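Local coordinates for mannuronan C5-epimerase (Pseudomonas syringae pv. tomato, PDB 4NK6), which epimerises beta-D-mannuronate to alpha-L-guluronate within the alginate polymer and belongs to the periplasmic complex that shields and guides the chain on its way to secretion, at residues P31-Y36 against G279-E284; G328-Y333 against N351-G356; I336-T341 against V359-R364; D342-Y347 against H365-R370. All coordinates share one frame; numbering follows the deposited sequence.

Interaction 1 (P31-Y36 against G279-E284)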
loop_
_atom_site.group_PDB
_atom_site.type_symbol
_atom_site.label_atom_id
_atom_site.label_comp_id
_atom_site.label_asym_id
_atom_site.label_seq_id
_atom_site.Cartn_x
_atom_site.Cartn_y
_atom_site.Cartn_z
ATOM N N PRO A 31 3.987 17.831 -4.967
ATOM C CA PRO A 31 5.339 17.355 -5.266
ATOM C C PRO A 31 5.512 17.099 -6.756
ATOM O O PRO A 31 4.588 16.614 -7.416
ATOM C CB PRO A 31 5.421 16.026 -4.503
ATOM C CG PRO A 31 4.423 16.157 -3.408
ATOM C CD PRO A 31 3.315 16.999 -3.953
ATOM N N ASP A 32 6.689 17.433 -7.269
ATOM C CA ASP A 32 7.046 17.168 -8.650
ATOM C C ASP A 32 7.253 15.659 -8.808
ATOM O O ASP A 32 7.897 15.037 -7.976
ATOM C CB ASP A 32 8.317 17.959 -8.989
ATOM C CG ASP A 32 8.867 17.636 -10.354
ATOM O OD1 ASP A 32 8.084 17.252 -11.246
ATOM O OD2 ASP A 32 10.094 17.770 -10.534
ATOM N N LEU A 33 6.683 15.073 -9.859
ATOM C CA LEU A 33 6.761 13.626 -10.066
ATOM C C LEU A 33 7.744 13.253 -11.176
ATOM O O LEU A 33 7.999 12.067 -11.421
ATOM C CB LEU A 33 5.384 13.062 -10.421
ATOM C CG LEU A 33 4.235 13.329 -9.449
ATOM C CD1 LEU A 33 2.930 12.797 -10.026
ATOM C CD2 LEU A 33 4.526 12.697 -8.099
ATOM N N SER A 34 8.286 14.267 -11.842
ATOM C CA SER A 34 9.049 14.071 -13.072
ATOM C C SER A 34 10.331 13.250 -12.913
ATOM O O SER A 34 10.815 12.664 -13.883
ATOM C CB SER A 34 9.362 15.417 -13.733
ATOM O OG SER A 34 10.297 16.154 -12.968
ATOM N N GLY A 35 10.883 13.213 -11.705
ATOM C CA GLY A 35 12.049 12.390 -11.433
ATOM C C GLY A 35 11.756 10.923 -11.099
ATOM O O GLY A 35 12.682 10.120 -10.979
ATOM N N TYR A 36 10.484 10.558 -10.952
ATOM C CA TYR A 36 10.134 9.169 -10.619
ATOM C C TYR A 36 9.912 8.313 -11.871
ATOM O O TYR A 36 8.776 8.106 -12.316
ATOM C CB TYR A 36 8.921 9.113 -9.678
ATOM C CG TYR A 36 9.092 9.964 -8.434
ATOM C CD1 TYR A 36 10.269 9.923 -7.692
ATOM C CD2 TYR A 36 8.095 10.846 -8.029
ATOM C CE1 TYR A 36 10.440 10.726 -6.565
ATOM C CE2 TYR A 36 8.255 11.648 -6.901
ATOM C CZ TYR A 36 9.422 11.582 -6.175
ATOM O OH TYR A 36 9.575 12.376 -5.061
ATOM N N GLY A 279 4.773 11.716 4.625
ATOM C CA GLY A 279 5.462 12.251 3.463
ATOM C C GLY A 279 5.223 11.379 2.246
ATOM O O GLY A 279 5.955 11.445 1.272
ATOM N N LEU A 280 4.191 10.551 2.297
ATOM C CA LEU A 280 3.941 9.635 1.195
ATOM C C LEU A 280 3.399 10.389 -0.016
ATOM O O LEU A 280 2.675 11.378 0.124
ATOM C CB LEU A 280 2.971 8.533 1.619
ATOM C CG LEU A 280 3.275 7.810 2.935
ATOM C CD1 LEU A 280 2.257 6.718 3.137
ATOM C CD2 LEU A 280 4.685 7.224 2.962
ATOM N N ILE A 281 3.767 9.912 -1.200
ATOM C CA ILE A 281 3.314 10.480 -2.460
ATOM C C ILE A 281 2.578 9.395 -3.235
ATOM O O ILE A 281 3.183 8.473 -3.790
ATOM C CB ILE A 281 4.495 11.037 -3.291
ATOM C CG1 ILE A 281 5.137 12.228 -2.575
ATOM C CG2 ILE A 281 4.032 11.451 -4.694
ATOM C CD1 ILE A 281 6.480 12.693 -3.187
ATOM N N ILE A 282 1.258 9.491 -3.241
ATOM C CA ILE A 282 0.429 8.510 -3.911
ATOM C C ILE A 282 -0.267 9.204 -5.068
ATOM O O ILE A 282 -1.234 9.937 -4.856
ATOM C CB ILE A 282 -0.596 7.935 -2.927
ATOM C CG1 ILE A 282 0.138 7.268 -1.754
ATOM C CG2 ILE A 282 -1.502 6.926 -3.621
ATOM C CD1 ILE A 282 -0.748 6.971 -0.560
ATOM N N ALA A 283 0.225 8.983 -6.289
ATOM C CA ALA A 283 -0.202 9.793 -7.433
ATOM C C ALA A 283 -0.352 9.036 -8.759
ATOM O O ALA A 283 0.410 8.113 -9.054
ATOM C CB ALA A 283 0.757 10.961 -7.619
ATOM N N GLU A 284 -1.327 9.456 -9.564
ATOM C CA GLU A 284 -1.505 8.930 -10.922
ATOM C C GLU A 284 -1.641 7.414 -10.987
ATOM O O GLU A 284 -1.253 6.792 -11.981
ATOM C CB GLU A 284 -0.381 9.426 -11.848
ATOM C CG GLU A 284 -0.390 10.939 -11.974
ATOM C CD GLU A 284 0.635 11.481 -12.952
ATOM O OE1 GLU A 284 1.398 10.691 -13.556
ATOM O OE2 GLU A 284 0.672 12.717 -13.106
#
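I281 meets three residues of the 31-36 loop at once, and its two branches divide the work. CD1 carries the heavier share: it lies 3.7 Å from P31 CB and 3.6 Å from Y36 OH, touching both the proline ring and the tyrosine hydroxyl, which approach it from directions about a right angle apart; the tyrosine side chain itself crosses that of I281 at about a right angle. The second branch, CG2, stands anti to the backbone N and meets L33 CD2 at 3.7 Å, the two side chains sliding past each other in opposite directions. L33 then spreads its other methyl further along the strand, where CD1 packs 3.7 Å from A283 CB and also touches E284 OE2, at 3.8 Å. The link across the segments is thus van der Waals packing, mostly of apolar groups.

The polar bonds of the loop are internal. D32 OD1 takes the backbone N of S34 from above its carboxylate plane, an Asx turn, while OD2 accepts the S34 hydroxyl 2.9 Å from OG. A type I turn from L33 to Y36 follows, closed by Y36 N on L33 O, and it brings leucine and tyrosine to bear on the same strand. Further out, P31 and L33 also touch F308 of the next strand, and Y36 meets W235 edge-to-face. An N-terminal segment laid across the outer surface of a right-handed parallel beta-helix in this way touches several successive coils of the solenoid.

Interaction 2 (G328-Y333 against N351-G356)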
loop_
_atom_site.group_PDB
_atom_site.type_symbol
_atom_site.label_atom_id
_atom_site.label_comp_id
_atom_site.label_asym_id
_atom_site.label_seq_id
_atom_site.Cartn_x
_atom_site.Cartn_y
_atom_site.Cartn_z
ATOM N N GLY A 328 -3.028 16.500 8.176
ATOM C CA GLY A 328 -2.056 17.298 7.446
ATOM C C GLY A 328 -1.908 16.869 5.998
ATOM O O GLY A 328 -0.920 17.202 5.327
ATOM N N ASN A 329 -2.904 16.144 5.504
ATOM C CA ASN A 329 -2.808 15.562 4.170
ATOM C C ASN A 329 -3.449 16.418 3.102
ATOM O O ASN A 329 -4.328 17.228 3.385
ATOM C CB ASN A 329 -3.439 14.167 4.158
ATOM C CG ASN A 329 -2.745 13.220 5.106
ATOM O OD1 ASN A 329 -1.603 12.837 4.872
ATOM N ND2 ASN A 329 -3.425 12.844 6.192
ATOM N N ILE A 330 -3.013 16.219 1.866
ATOM C CA ILE A 330 -3.640 16.868 0.727
ATOM C C ILE A 330 -4.178 15.809 -0.228
ATOM O O ILE A 330 -3.435 14.958 -0.729
ATOM C CB ILE A 330 -2.680 17.840 0.000
ATOM C CG1 ILE A 330 -2.275 18.979 0.944
ATOM C CG2 ILE A 330 -3.353 18.416 -1.225
ATOM C CD1 ILE A 330 -1.201 19.897 0.385
ATOM N N VAL A 331 -5.487 15.857 -0.443
ATOM C CA VAL A 331 -6.166 14.955 -1.356
ATOM C C VAL A 331 -6.680 15.807 -2.520
ATOM O O VAL A 331 -7.606 16.598 -2.346
ATOM C CB VAL A 331 -7.322 14.245 -0.620
ATOM C CG1 VAL A 331 -8.070 13.312 -1.554
ATOM C CG2 VAL A 331 -6.766 13.461 0.564
ATOM N N ALA A 332 -6.062 15.673 -3.694
ATOM C CA ALA A 332 -6.288 16.645 -4.772
ATOM C C ALA A 332 -6.448 16.054 -6.176
ATOM O O ALA A 332 -5.716 15.150 -6.572
ATOM C CB ALA A 332 -5.184 17.693 -4.775
ATOM N N TYR A 333 -7.408 16.590 -6.924
ATOM C CA TYR A 333 -7.567 16.283 -8.347
ATOM C C TYR A 333 -7.730 14.790 -8.650
ATOM O O TYR A 333 -7.309 14.318 -9.705
ATOM C CB TYR A 333 -6.386 16.836 -9.153
ATOM C CG TYR A 333 -6.035 18.280 -8.862
ATOM C CD1 TYR A 333 -6.906 19.315 -9.203
ATOM C CD2 TYR A 333 -4.825 18.613 -8.273
ATOM C CE1 TYR A 333 -6.583 20.638 -8.945
ATOM C CE2 TYR A 333 -4.493 19.935 -8.014
ATOM C CZ TYR A 333 -5.372 20.940 -8.351
ATOM O OH TYR A 333 -5.031 22.255 -8.098
ATOM N N ASN A 351 -8.080 18.239 9.994
ATOM C CA ASN A 351 -7.005 19.069 9.456
ATOM C C ASN A 351 -6.430 18.548 8.147
ATOM O O ASN A 351 -5.210 18.454 7.973
ATOM C CB ASN A 351 -5.913 19.264 10.505
ATOM C CG ASN A 351 -6.435 19.977 11.749
ATOM O OD1 ASN A 351 -6.606 21.193 11.750
ATOM N ND2 ASN A 351 -6.704 19.218 12.804
ATOM N N ASN A 352 -7.333 18.208 7.238
ATOM C CA ASN A 352 -6.972 17.734 5.915
ATOM C C ASN A 352 -7.572 18.648 4.863
ATOM O O ASN A 352 -8.620 19.269 5.091
ATOM C CB ASN A 352 -7.466 16.291 5.711
ATOM C CG ASN A 352 -6.681 15.282 6.541
ATOM O OD1 ASN A 352 -5.482 15.119 6.351
ATOM N ND2 ASN A 352 -7.362 14.594 7.458
ATOM N N LEU A 353 -6.908 18.725 3.715
ATOM C CA LEU A 353 -7.393 19.512 2.591
ATOM C C LEU A 353 -7.837 18.597 1.453
ATOM O O LEU A 353 -7.075 17.739 1.004
ATOM C CB LEU A 353 -6.295 20.473 2.100
ATOM C CG LEU A 353 -6.566 21.245 0.802
ATOM C CD1 LEU A 353 -7.781 22.176 0.933
ATOM C CD2 LEU A 353 -5.329 22.030 0.327
ATOM N N LEU A 354 -9.077 18.774 1.003
ATOM C CA LEU A 354 -9.575 18.116 -0.199
ATOM C C LEU A 354 -9.765 19.191 -1.264
ATOM O O LEU A 354 -10.620 20.066 -1.116
ATOM C CB LEU A 354 -10.897 17.384 0.080
ATOM C CG LEU A 354 -10.838 15.970 0.677
ATOM C CD1 LEU A 354 -10.001 15.905 1.952
ATOM C CD2 LEU A 354 -12.236 15.420 0.933
ATOM N N TRP A 355 -8.952 19.138 -2.318
ATOM C CA TRP A 355 -8.958 20.171 -3.358
ATOM C C TRP A 355 -9.216 19.624 -4.756
ATOM O O TRP A 355 -8.422 18.837 -5.272
ATOM C CB TRP A 355 -7.622 20.919 -3.394
ATOM C CG TRP A 355 -7.656 22.115 -4.308
ATOM C CD1 TRP A 355 -7.729 22.109 -5.680
ATOM C CD2 TRP A 355 -7.631 23.496 -3.919
ATOM N NE1 TRP A 355 -7.752 23.396 -6.159
ATOM C CE2 TRP A 355 -7.690 24.267 -5.101
ATOM C CE3 TRP A 355 -7.549 24.156 -2.688
ATOM C CZ2 TRP A 355 -7.682 25.665 -5.085
ATOM C CZ3 TRP A 355 -7.542 25.544 -2.675
ATOM C CH2 TRP A 355 -7.608 26.280 -3.863
ATOM N N GLY A 356 -10.300 20.077 -5.379
ATOM C CA GLY A 356 -10.520 19.844 -6.799
ATOM C C GLY A 356 -10.722 18.398 -7.217
ATOM O O GLY A 356 -10.409 18.019 -8.347
#
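N352 OD1 is gripped by two N-H groups of N329, the backbone N at 2.9 Å and the side-chain ND2 at 3.1 Å. The backbone donor lies in the carbonyl plane, whereas ND2 is tilted 25° from it. With CG anti to the carbonyl carbon in both residues, the two side chains run side by side, their amide planes only 14° apart, as in an asparagine ladder. N329 is fixed from its far side as well, since its OD1 accepts from S305 N and its ND2 also reaches V302 O.

Beyond this pair the strands 330-332 and 353-355 run parallel, joined by alternating backbone bonds such as the nearly straight V331 N to L353 O. At their ends Y333 and W355 lie alongside each other. The tyrosine CZ comes 3.7 Å from W355 CD1, with the ring planes at 62°, and W355 O sits over one face of the tyrosine ring.

Strand 330-337 takes backbone bonds from the 305-309 region on its other edge, while L353 and L354 pack on strand 375-378, where Y378 meets the indole of W355. V331 and N352 also touch L322 of strand 320-323, and the N-terminal residues K27, P28 and L30 lie against the aromatic pair outside.

Interaction 3 (I336-T341 against V359-R364)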
loop_
_atom_site.group_PDB
_atom_site.type_symbol
_atom_site.label_atom_id
_atom_site.label_comp_id
_atom_site.label_asym_id
_atom_site.label_seq_id
_atom_site.Cartn_x
_atom_site.Cartn_y
_atom_site.Cartn_z
ATOM N N ILE A 336 -12.792 10.011 -8.613
ATOM C CA ILE A 336 -13.240 9.008 -7.652
ATOM C C ILE A 336 -14.696 8.673 -7.923
ATOM O O ILE A 336 -15.585 9.470 -7.640
ATOM C CB ILE A 336 -13.089 9.539 -6.210
ATOM C CG1 ILE A 336 -11.626 9.910 -5.952
ATOM C CG2 ILE A 336 -13.559 8.491 -5.206
ATOM C CD1 ILE A 336 -11.391 10.705 -4.671
ATOM N N TYR A 337 -14.946 7.494 -8.478
ATOM C CA TYR A 337 -16.244 7.258 -9.089
ATOM C C TYR A 337 -16.706 5.816 -9.038
ATOM O O TYR A 337 -15.897 4.906 -9.018
ATOM C CB TYR A 337 -16.256 7.782 -10.544
ATOM C CG TYR A 337 -15.221 7.165 -11.480
ATOM C CD1 TYR A 337 -13.924 7.662 -11.539
ATOM C CD2 TYR A 337 -15.552 6.105 -12.314
ATOM C CE1 TYR A 337 -12.977 7.109 -12.393
ATOM C CE2 TYR A 337 -14.608 5.542 -13.183
ATOM C CZ TYR A 337 -13.324 6.055 -13.213
ATOM O OH TYR A 337 -12.376 5.511 -14.052
ATOM N N GLN A 338 -18.021 5.616 -9.000
ATOM C CA GLN A 338 -18.593 4.280 -9.150
ATOM C C GLN A 338 -18.132 3.305 -8.070
ATOM O O GLN A 338 -18.183 2.090 -8.256
ATOM C CB GLN A 338 -18.326 3.715 -10.564
ATOM C CG GLN A 338 -18.982 4.553 -11.672
ATOM C CD GLN A 338 -18.673 4.059 -13.087
ATOM O OE1 GLN A 338 -17.685 3.361 -13.326
ATOM N NE2 GLN A 338 -19.522 4.427 -14.028
ATOM N N ASN A 339 -17.694 3.837 -6.933
ATOM C CA ASN A 339 -17.429 2.985 -5.771
ATOM C C ASN A 339 -18.747 2.602 -5.111
ATOM O O ASN A 339 -19.732 3.336 -5.226
ATOM C CB ASN A 339 -16.475 3.682 -4.802
ATOM C CG ASN A 339 -15.121 3.953 -5.437
ATOM O OD1 ASN A 339 -14.312 3.035 -5.605
ATOM N ND2 ASN A 339 -14.875 5.211 -5.816
ATOM N N HIS A 340 -18.782 1.452 -4.442
ATOM C CA HIS A 340 -20.059 0.919 -3.983
ATOM C C HIS A 340 -20.529 1.543 -2.674
ATOM O O HIS A 340 -21.685 1.381 -2.300
ATOM C CB HIS A 340 -20.044 -0.607 -3.868
ATOM C CG HIS A 340 -19.778 -1.312 -5.160
ATOM N ND1 HIS A 340 -20.085 -2.642 -5.354
ATOM C CD2 HIS A 340 -19.208 -0.885 -6.312
ATOM C CE1 HIS A 340 -19.727 -2.999 -6.574
ATOM N NE2 HIS A 340 -19.190 -1.953 -7.175
ATOM N N THR A 341 -19.641 2.232 -1.965
ATOM C CA THR A 341 -20.116 3.104 -0.886
ATOM C C THR A 341 -19.777 4.575 -1.189
ATOM O O THR A 341 -20.307 5.127 -2.150
ATOM C CB THR A 341 -19.698 2.645 0.541
ATOM O OG1 THR A 341 -18.276 2.634 0.664
ATOM C CG2 THR A 341 -20.271 1.240 0.870
ATOM N N VAL A 359 -15.811 13.744 -7.691
ATOM C CA VAL A 359 -16.392 12.593 -7.021
ATOM C C VAL A 359 -17.759 12.307 -7.632
ATOM O O VAL A 359 -18.736 13.005 -7.360
ATOM C CB VAL A 359 -16.491 12.858 -5.505
ATOM C CG1 VAL A 359 -16.799 11.595 -4.771
ATOM C CG2 VAL A 359 -15.168 13.423 -5.000
ATOM N N ILE A 360 -17.821 11.276 -8.464
ATOM C CA ILE A 360 -18.939 11.106 -9.382
ATOM C C ILE A 360 -19.569 9.731 -9.264
ATOM O O ILE A 360 -18.868 8.732 -9.303
ATOM C CB ILE A 360 -18.449 11.230 -10.858
ATOM C CG1 ILE A 360 -17.528 12.441 -11.035
ATOM C CG2 ILE A 360 -19.639 11.268 -11.806
ATOM C CD1 ILE A 360 -18.213 13.800 -10.772
ATOM N N ALA A 361 -20.893 9.680 -9.149
ATOM C CA ALA A 361 -21.635 8.426 -9.270
ATOM C C ALA A 361 -21.155 7.315 -8.344
ATOM O O ALA A 361 -21.145 6.158 -8.734
ATOM C CB ALA A 361 -21.650 7.930 -10.754
ATOM N N ASN A 362 -20.751 7.660 -7.126
ATOM C CA ASN A 362 -20.565 6.640 -6.096
ATOM C C ASN A 362 -21.930 6.269 -5.514
ATOM O O ASN A 362 -22.830 7.103 -5.489
ATOM C CB ASN A 362 -19.594 7.127 -5.015
ATOM C CG ASN A 362 -18.230 7.505 -5.591
ATOM O OD1 ASN A 362 -17.389 6.642 -5.847
ATOM N ND2 ASN A 362 -18.013 8.799 -5.804
ATOM N N ARG A 363 -22.106 5.024 -5.071
ATOM C CA ARG A 363 -23.449 4.550 -4.725
ATOM C C ARG A 363 -24.021 5.245 -3.497
ATOM O O ARG A 363 -25.234 5.407 -3.378
ATOM C CB ARG A 363 -23.492 3.023 -4.549
ATOM C CG ARG A 363 -23.343 2.251 -5.859
ATOM C CD ARG A 363 -23.388 0.744 -5.659
ATOM N NE ARG A 363 -23.003 0.044 -6.880
ATOM C CZ ARG A 363 -23.076 -1.273 -7.046
ATOM N NH1 ARG A 363 -23.526 -2.043 -6.063
ATOM N NH2 ARG A 363 -22.705 -1.818 -8.197
ATOM N N ARG A 364 -23.150 5.647 -2.584
ATOM C CA ARG A 364 -23.600 6.335 -1.375
ATOM C C ARG A 364 -23.242 7.824 -1.437
ATOM O O ARG A 364 -23.655 8.496 -2.377
ATOM C CB ARG A 364 -23.102 5.622 -0.110
ATOM C CG ARG A 364 -23.738 4.225 0.037
ATOM C CD ARG A 364 -23.461 3.542 1.384
ATOM N NE ARG A 364 -23.978 4.306 2.519
ATOM C CZ ARG A 364 -25.235 4.236 2.963
ATOM N NH1 ARG A 364 -25.616 4.969 3.999
ATOM N NH2 ARG A 364 -26.114 3.439 2.372
#
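R363 runs beside H340 for its whole length and ends flat upon its ring. CB starts 3.3 Å from H340 O, CG lies near N339 O and H340 CA, and CD passes 3.7 Å from H340 CA. The chain is extended from CG to NE, so that NE arrives beside CG and CD2 of the imidazole. CZ then stands over the ring centre, 3.6 Å above its plane; NH1 lies nearest ND1, and NH2 nearest CE1. With the planes 10° apart this is a parallel stack on the surface.

Inside the turn the chemistry is that of amides. N362 OD1 accepts from both N339 N and N339 ND2, the latter at 2.9 Å, and the two amide planes are nearly coplanar. N362 ND2 donates in turn to I336 O, 3.1 Å away, reaching it from the face opposite to I360 N. N339 is tied on to N315 and S312 of the preceding coil, while N385 OD1 accepts from N362 N.

Successive asparagines at equivalent turns, each bonding its neighbour's amide and backbone, form the asparagine ladder characteristic of right-handed parallel beta-helices; here it joins the corners of two coils predicted as PbH1 repeats.

Interaction 4 (D342-Y347 against H365-R370)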
loop_
_atom_site.group_PDB
_atom_site.type_symbol
_atom_site.label_atom_id
_atom_site.label_comp_id
_atom_site.label_asym_id
_atom_site.label_seq_id
_atom_site.Cartn_x
_atom_site.Cartn_y
_atom_site.Cartn_z
ATOM N N ASP A 342 -18.928 5.217 -0.393
ATOM C CA ASP A 342 -18.661 6.649 -0.606
ATOM C C ASP A 342 -17.534 6.872 -1.613
ATOM O O ASP A 342 -16.730 5.976 -1.857
ATOM C CB ASP A 342 -18.243 7.342 0.691
ATOM C CG ASP A 342 -19.264 7.206 1.804
ATOM O OD1 ASP A 342 -20.478 7.147 1.522
ATOM O OD2 ASP A 342 -18.831 7.164 2.972
ATOM N N GLY A 343 -17.448 8.083 -2.159
ATOM C CA GLY A 343 -16.268 8.476 -2.921
ATOM C C GLY A 343 -15.072 8.616 -1.991
ATOM O O GLY A 343 -14.112 7.849 -2.069
ATOM N N ILE A 344 -15.140 9.609 -1.109
ATOM C CA ILE A 344 -14.137 9.837 -0.075
ATOM C C ILE A 344 -14.796 9.772 1.308
ATOM O O ILE A 344 -15.844 10.385 1.527
ATOM C CB ILE A 344 -13.519 11.242 -0.198
ATOM C CG1 ILE A 344 -12.944 11.464 -1.601
ATOM C CG2 ILE A 344 -12.454 11.460 0.881
ATOM C CD1 ILE A 344 -12.433 12.898 -1.850
ATOM N N THR A 345 -14.191 9.036 2.236
ATOM C CA THR A 345 -14.671 9.022 3.615
ATOM C C THR A 345 -13.564 9.467 4.566
ATOM O O THR A 345 -12.461 8.935 4.515
ATOM C CB THR A 345 -15.136 7.618 4.044
ATOM O OG1 THR A 345 -15.921 7.019 3.006
ATOM C CG2 THR A 345 -15.963 7.693 5.344
ATOM N N LEU A 346 -13.858 10.443 5.424
ATOM C CA LEU A 346 -12.940 10.816 6.492
ATOM C C LEU A 346 -13.477 10.311 7.824
ATOM O O LEU A 346 -14.585 10.657 8.234
ATOM C CB LEU A 346 -12.733 12.331 6.568
ATOM C CG LEU A 346 -12.251 13.110 5.333
ATOM C CD1 LEU A 346 -11.434 14.292 5.773
ATOM C CD2 LEU A 346 -11.477 12.280 4.341
ATOM N N TYR A 347 -12.683 9.481 8.484
ATOM C CA TYR A 347 -13.041 8.912 9.764
ATOM C C TYR A 347 -12.080 9.450 10.824
ATOM O O TYR A 347 -10.897 9.079 10.828
ATOM C CB TYR A 347 -12.847 7.401 9.721
ATOM C CG TYR A 347 -13.879 6.573 8.983
ATOM C CD1 TYR A 347 -15.237 6.675 9.267
ATOM C CD2 TYR A 347 -13.479 5.636 8.038
ATOM C CE1 TYR A 347 -16.167 5.870 8.614
ATOM C CE2 TYR A 347 -14.393 4.841 7.381
ATOM C CZ TYR A 347 -15.732 4.957 7.673
ATOM O OH TYR A 347 -16.628 4.146 7.009
ATOM N N HIS A 365 -22.493 8.347 -0.470
ATOM C CA HIS A 365 -22.188 9.784 -0.464
ATOM C C HIS A 365 -20.941 10.128 -1.274
ATOM O O HIS A 365 -20.004 9.342 -1.330
ATOM C CB HIS A 365 -21.994 10.302 0.970
ATOM C CG HIS A 365 -23.107 9.934 1.902
ATOM N ND1 HIS A 365 -24.313 10.602 1.921
ATOM C CD2 HIS A 365 -23.201 8.959 2.837
ATOM C CE1 HIS A 365 -25.104 10.050 2.829
ATOM N NE2 HIS A 365 -24.449 9.056 3.402
ATOM N N GLY A 366 -20.914 11.315 -1.880
ATOM C CA GLY A 366 -19.715 11.776 -2.569
ATOM C C GLY A 366 -18.540 11.919 -1.606
ATOM O O GLY A 366 -17.538 11.220 -1.721
ATOM N N ILE A 367 -18.668 12.831 -0.649
ATOM C CA ILE A 367 -17.657 13.028 0.382
ATOM C C ILE A 367 -18.313 12.930 1.764
ATOM O O ILE A 367 -19.215 13.707 2.093
ATOM C CB ILE A 367 -16.982 14.413 0.247
ATOM C CG1 ILE A 367 -16.247 14.523 -1.094
ATOM C CG2 ILE A 367 -16.011 14.660 1.407
ATOM C CD1 ILE A 367 -15.774 15.957 -1.447
ATOM N N ARG A 368 -17.881 11.963 2.562
ATOM C CA ARG A 368 -18.420 11.819 3.907
ATOM C C ARG A 368 -17.358 12.132 4.959
ATOM O O ARG A 368 -16.219 11.673 4.865
ATOM C CB ARG A 368 -19.024 10.424 4.129
ATOM C CG ARG A 368 -19.570 10.232 5.551
ATOM C CD ARG A 368 -20.585 9.087 5.640
ATOM N NE ARG A 368 -19.989 7.764 5.443
ATOM C CZ ARG A 368 -19.618 6.955 6.432
ATOM N NH1 ARG A 368 -19.115 5.758 6.152
ATOM N NH2 ARG A 368 -19.754 7.339 7.698
ATOM N N VAL A 369 -17.737 12.928 5.953
ATOM C CA VAL A 369 -16.813 13.337 7.003
ATOM C C VAL A 369 -17.410 13.005 8.355
ATOM O O VAL A 369 -18.434 13.561 8.727
ATOM C CB VAL A 369 -16.550 14.861 6.959
ATOM C CG1 VAL A 369 -15.557 15.261 8.038
ATOM C CG2 VAL A 369 -16.039 15.280 5.576
ATOM N N ARG A 370 -16.768 12.099 9.087
ATOM C CA ARG A 370 -17.274 11.687 10.389
ATOM C C ARG A 370 -16.271 12.075 11.475
ATOM O O ARG A 370 -15.085 11.769 11.357
ATOM C CB ARG A 370 -17.523 10.171 10.422
ATOM C CG ARG A 370 -18.227 9.670 11.704
ATOM C CD ARG A 370 -18.309 8.137 11.749
ATOM N NE ARG A 370 -17.057 7.512 12.191
ATOM C CZ ARG A 370 -16.847 6.196 12.235
ATOM N NH1 ARG A 370 -15.683 5.722 12.664
ATOM N NH2 ARG A 370 -17.801 5.351 11.856
#
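Three flat groups stand on the face that carries T345, Y347, R368 and R370. The guanidinium of R368 receives T345 CG2 over one face, 3.7 Å above its plane, with the carboxylate of D342 at its edge. The same methyl lies over one face of the Y347 ring, offset toward the rim; the planes of ring and guanidinium stand 78° apart. On the guanidinium of R370, Y347 CD1 sits over the centre, 3.4 Å above the plane, although the planes themselves are inclined at 49°. H365 has D342 OD1 at its ring edge.

D342 is the polar hub. Its OD2 accepts R368 NE at 2.8 Å on the syn side, a salt bridge, and the hydroxyl of T345 on the anti lone pair; OD1 takes the backbone N of H365 at 3.1 Å. A bend at chi3 (69°) turns R368 NE toward D342 OD2. NH1 makes a weak bond to Y347 OH, while NH2 donates to H393 NE2. T345 OG1 also bonds S318 OG, and R370 NE forms a salt bridge with E348. Beneath these groups the strands 344-347 and 367-370 run parallel, with I344 and L346 packing on I367 and V369 in the interior.

The Y347 side chain lies about 11 Å from that of H274, the inferred proton acceptor. This network of a carboxylate, a guanidinium and a hydroxyl, with the buried carboxylate between cation and backbone N-H, would be expected to keep D342 ionised and to hold R368 in place on a face that probably borders the alginate-binding surface.

How the interactions relate
Interactions 2, 3 and 4 join the same two consecutive coils, each on a different part of their circumference, whereas interaction 1 lays a distant N-terminal loop on an earlier coil. The chemistry follows the place. Interaction 1 rests on apolar packing, interactions 2 and 3 combine parallel backbone bonds with paired asparagines, and the largely buried interaction 4 combines such bonds with a charged cluster in place of the asparagines; interaction 3 has its exposed arginines at the surface. Strand 330-337 serves both 2 and 3. In the interior L354 of interaction 2 packs on I344 and I367 of interaction 4, and I336 and V359 of interaction 3 reach its glycines. Interaction 1 stays about 6 Å from interaction 2 at the nearest atoms.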